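Local coordinates for hypothetical protein yxiM (Bacillus subtilis, PDB 2O14) that is an uncharacterised GDSL-family protein that probably acts as an esterase, joining a galactose-binding-like beta domain to a hydrolase domain, at residues K14-E26 with T146-Q158. Residues are numbered along the deposited sequence; the frame is centred on the assembly and turned at random.
With MN (manganese (II) ion), chain B.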
# COMPACT_ATOMS: atom_id res chain seq x y z
N LYS A 14 -3.11 10.59 -24.75
CA LYS A 14 -1.78 10.85 -24.12
C LYS A 14 -1.31 9.64 -23.30
O LYS A 14 -1.42 9.64 -22.07
CB LYS A 14 -1.85 12.08 -23.20
CG LYS A 14 -2.38 13.33 -23.88
CD LYS A 14 -2.57 14.48 -22.89
CE LYS A 14 -3.16 15.72 -23.57
NZ LYS A 14 -3.42 16.84 -22.62
N VAL A 15 -0.79 8.63 -23.99
CA VAL A 15 -0.30 7.42 -23.31
C VAL A 15 1.11 7.05 -23.77
O VAL A 15 1.39 6.97 -24.97
CB VAL A 15 -1.25 6.22 -23.55
CG1 VAL A 15 -1.36 5.91 -25.03
CG2 VAL A 15 -0.75 5.00 -22.78
N TYR A 16 1.99 6.83 -22.80
CA TYR A 16 3.38 6.46 -23.06
C TYR A 16 3.54 5.00 -22.62
O TYR A 16 3.20 4.66 -21.49
CB TYR A 16 4.33 7.34 -22.25
CG TYR A 16 4.16 8.82 -22.47
CD1 TYR A 16 2.99 9.48 -22.10
CD2 TYR A 16 5.17 9.58 -23.05
CE1 TYR A 16 2.83 10.85 -22.30
CE2 TYR A 16 5.02 10.95 -23.25
CZ TYR A 16 3.85 11.58 -22.88
OH TYR A 16 3.70 12.93 -23.10
N GLN A 17 4.04 4.15 -23.50
CA GLN A 17 4.21 2.74 -23.17
C GLN A 17 5.64 2.27 -23.39
O GLN A 17 6.20 2.42 -24.48
CB GLN A 17 3.23 1.90 -23.98
CG GLN A 17 1.79 2.24 -23.65
CD GLN A 17 0.78 1.43 -24.43
OE1 GLN A 17 -0.43 1.60 -24.25
NE2 GLN A 17 1.26 0.54 -25.30
N PHE A 18 6.22 1.70 -22.34
CA PHE A 18 7.59 1.23 -22.38
C PHE A 18 7.70 -0.26 -22.09
O PHE A 18 7.15 -0.75 -21.11
CB PHE A 18 8.42 2.02 -21.36
CG PHE A 18 8.42 3.50 -21.61
CD1 PHE A 18 9.16 4.05 -22.66
CD2 PHE A 18 7.66 4.36 -20.82
CE1 PHE A 18 9.14 5.43 -22.91
CE2 PHE A 18 7.62 5.74 -21.06
CZ PHE A 18 8.36 6.27 -22.11
N ASP A 19 8.41 -0.97 -22.96
CA ASP A 19 8.64 -2.40 -22.80
C ASP A 19 10.12 -2.55 -22.45
O ASP A 19 10.99 -2.47 -23.32
CB ASP A 19 8.32 -3.14 -24.11
CG ASP A 19 8.81 -4.59 -24.11
OD1 ASP A 19 8.98 -5.15 -23.01
OD2 ASP A 19 9.02 -5.16 -25.20
N PHE A 20 10.40 -2.75 -21.17
CA PHE A 20 11.77 -2.88 -20.68
C PHE A 20 12.41 -4.24 -20.93
O PHE A 20 11.78 -5.28 -20.76
CB PHE A 20 11.79 -2.57 -19.18
CG PHE A 20 11.40 -1.15 -18.86
CD1 PHE A 20 12.34 -0.12 -18.92
CD2 PHE A 20 10.08 -0.83 -18.53
CE1 PHE A 20 11.98 1.20 -18.65
CE2 PHE A 20 9.71 0.49 -18.25
CZ PHE A 20 10.66 1.51 -18.31
N GLY A 21 13.68 -4.21 -21.32
CA GLY A 21 14.40 -5.45 -21.59
C GLY A 21 15.01 -5.44 -22.98
O GLY A 21 14.70 -4.56 -23.78
N SER A 22 15.86 -6.42 -23.27
CA SER A 22 16.50 -6.48 -24.58
C SER A 22 16.16 -7.72 -25.40
O SER A 22 16.60 -7.86 -26.54
CB SER A 22 18.02 -6.40 -24.42
OG SER A 22 18.50 -7.46 -23.61
N GLY A 23 15.36 -8.63 -24.85
CA GLY A 23 15.03 -9.85 -25.58
C GLY A 23 14.07 -9.67 -26.74
O GLY A 23 14.37 -10.08 -27.87
N SER A 24 12.92 -9.07 -26.46
CA SER A 24 11.90 -8.84 -27.47
C SER A 24 11.25 -7.47 -27.27
O SER A 24 11.15 -6.97 -26.14
CB SER A 24 10.84 -9.95 -27.38
OG SER A 24 9.89 -9.89 -28.44
N MSE A 25 10.83 -6.85 -28.37
CA MSE A 25 10.17 -5.54 -28.34
C MSE A 25 8.78 -5.73 -28.93
O MSE A 25 8.63 -6.09 -30.10
CB MSE A 25 10.97 -4.51 -29.15
CG MSE A 25 12.26 -4.01 -28.47
SE MSE A 25 13.75 -5.29 -28.35
CE MSE A 25 14.88 -4.59 -29.76
N GLU A 26 7.76 -5.50 -28.11
CA GLU A 26 6.38 -5.69 -28.55
C GLU A 26 5.77 -4.44 -29.17
O GLU A 26 6.04 -3.31 -28.75
CB GLU A 26 5.52 -6.15 -27.37
CG GLU A 26 6.11 -7.30 -26.55
CD GLU A 26 6.74 -8.39 -27.41
OE1 GLU A 26 6.16 -8.76 -28.46
OE2 GLU A 26 7.81 -8.90 -27.02
N THR A 146 13.01 -5.97 -10.44
CA THR A 146 12.89 -5.89 -11.89
C THR A 146 11.65 -5.18 -12.41
O THR A 146 10.61 -5.15 -11.75
CB THR A 146 12.89 -7.29 -12.48
OG1 THR A 146 11.74 -7.99 -11.99
CG2 THR A 146 14.14 -8.05 -12.06
N LEU A 147 11.76 -4.64 -13.62
CA LEU A 147 10.66 -3.92 -14.25
C LEU A 147 10.49 -4.40 -15.71
O LEU A 147 11.43 -4.32 -16.49
CB LEU A 147 10.94 -2.41 -14.21
CG LEU A 147 9.88 -1.51 -14.85
CD1 LEU A 147 8.55 -1.67 -14.12
CD2 LEU A 147 10.34 -0.06 -14.81
N SER A 148 9.30 -4.89 -16.06
CA SER A 148 9.05 -5.36 -17.42
C SER A 148 8.37 -4.33 -18.30
O SER A 148 8.64 -4.25 -19.49
CB SER A 148 8.18 -6.63 -17.42
OG SER A 148 8.93 -7.79 -17.13
N ALA A 149 7.47 -3.54 -17.73
CA ALA A 149 6.78 -2.54 -18.55
C ALA A 149 6.14 -1.42 -17.76
O ALA A 149 5.93 -1.54 -16.56
CB ALA A 149 5.71 -3.23 -19.40
N LEU A 150 5.84 -0.34 -18.45
CA LEU A 150 5.17 0.80 -17.85
C LEU A 150 4.17 1.37 -18.83
O LEU A 150 4.43 1.43 -20.04
CB LEU A 150 6.16 1.92 -17.50
CG LEU A 150 7.07 1.81 -16.29
CD1 LEU A 150 7.86 3.12 -16.15
CD2 LEU A 150 6.24 1.56 -15.03
N LYS A 151 3.01 1.76 -18.32
CA LYS A 151 1.97 2.39 -19.12
C LYS A 151 1.66 3.66 -18.35
O LYS A 151 1.18 3.61 -17.21
CB LYS A 151 0.72 1.52 -19.22
CG LYS A 151 0.77 0.46 -20.30
CD LYS A 151 -0.60 -0.18 -20.49
CE LYS A 151 -0.62 -1.12 -21.68
NZ LYS A 151 -2.00 -1.66 -21.91
N ILE A 152 1.95 4.80 -18.96
CA ILE A 152 1.73 6.09 -18.33
C ILE A 152 0.67 6.88 -19.11
O ILE A 152 0.84 7.19 -20.29
CB ILE A 152 3.05 6.87 -18.28
CG1 ILE A 152 4.09 6.03 -17.52
CG2 ILE A 152 2.85 8.23 -17.62
CD1 ILE A 152 5.51 6.52 -17.67
N LYS A 153 -0.44 7.18 -18.44
CA LYS A 153 -1.54 7.91 -19.07
C LYS A 153 -1.89 9.18 -18.31
O LYS A 153 -2.03 9.16 -17.09
CB LYS A 153 -2.76 6.99 -19.16
CG LYS A 153 -3.84 7.50 -20.10
CD LYS A 153 -5.06 6.60 -20.13
CE LYS A 153 -5.86 6.70 -18.85
NZ LYS A 153 -7.17 5.99 -18.98
N LYS A 154 -2.05 10.28 -19.03
CA LYS A 154 -2.39 11.55 -18.41
C LYS A 154 -3.88 11.60 -18.06
O LYS A 154 -4.73 11.34 -18.91
CB LYS A 154 -2.02 12.71 -19.35
CG LYS A 154 -2.11 14.08 -18.69
CD LYS A 154 -1.52 15.18 -19.56
CE LYS A 154 -1.55 16.50 -18.81
NZ LYS A 154 -0.92 17.63 -19.56
N LEU A 155 -4.18 11.95 -16.82
CA LEU A 155 -5.56 12.02 -16.35
C LEU A 155 -6.12 13.44 -16.31
O LEU A 155 -7.31 13.65 -16.53
CB LEU A 155 -5.67 11.41 -14.95
CG LEU A 155 -5.32 9.93 -14.80
CD1 LEU A 155 -5.26 9.56 -13.33
CD2 LEU A 155 -6.36 9.08 -15.53
N SER A 156 -5.26 14.41 -16.02
CA SER A 156 -5.70 15.80 -15.93
C SER A 156 -4.55 16.77 -16.14
O SER A 156 -3.40 16.42 -15.89
CB SER A 156 -6.33 16.04 -14.56
OG SER A 156 -6.48 17.43 -14.30
N ASP A 157 -4.87 17.98 -16.58
CA ASP A 157 -3.84 19.00 -16.79
C ASP A 157 -3.52 19.65 -15.46
O ASP A 157 -2.55 20.41 -15.34
CB ASP A 157 -4.32 20.09 -17.77
CG ASP A 157 -4.48 19.57 -19.19
OD1 ASP A 157 -3.66 18.73 -19.62
OD2 ASP A 157 -5.43 20.01 -19.87
N GLN A 158 -4.36 19.38 -14.46
CA GLN A 158 -4.16 19.92 -13.13
C GLN A 158 -3.24 18.96 -12.38
O GLN A 158 -3.62 17.82 -12.11
CB GLN A 158 -5.48 20.02 -12.38
CG GLN A 158 -6.48 21.00 -12.96
CD GLN A 158 -5.95 22.42 -12.99
OE1 GLN A 158 -5.28 22.87 -12.06
NE2 GLN A 158 -6.25 23.13 -14.07
MN MN B . 10.44 -6.67 -24.19
O HOH W 1 -0.27 17.27 -22.18
O HOH W 2 9.11 -8.33 -24.53
O HOH W 3 11.79 -4.75 -24.24
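Two lysines, K14 and K154, share one carboxylate at the end of this antiparallel pair where 15-20 begins: D157 OD1 lies 3.0 Å from K154 NZ, met on its anti lone pair, and 3.6 Å from K14 NZ. A water accepts from both ammonium groups; it and the carboxylate probably ease the repulsion between them, though K14 is poorly ordered and its bridge is the longer and less certain one. Their extended chains meet carbon to carbon, CD of K14 3.6 Å from CD of K154.

From here the backbone ladder runs regularly, with Y16–I152 and F18–L150 as hydrogen-bonded pairs, on to D19 with A149; the classic bulge at S148 and A149 is against strand 87-95. F20 N reaches S148 O at 2.9 Å, but with an N-H...O angle of 139° and from above the carbonyl plane. Beside this bent bond, F20 has CG anti to its carbonyl carbon (chi1 -64°), which lays the ring along 146-156. L147 CD2 sits over one face of the ring in a CH-pi contact, 3.9 Å from the centroid, while L150 CG abuts the edge at CE2. Replacing F20 with an alanine would probably leave L147 CD2 and L150 CG without the ring they pack against.

On the face carrying V15 and Q17, D19 grips manganese through both carboxylate oxygens; S24 O, D65 and two waters also coordinate the ion, tying the loop after the strand to its end.

In the galactose-binding-like domain, 15-20 runs between 30-32, its parallel neighbour, and 146-156, while F80 of strand 80-83 in the second sheet meets F18 and F20 edge-to-face.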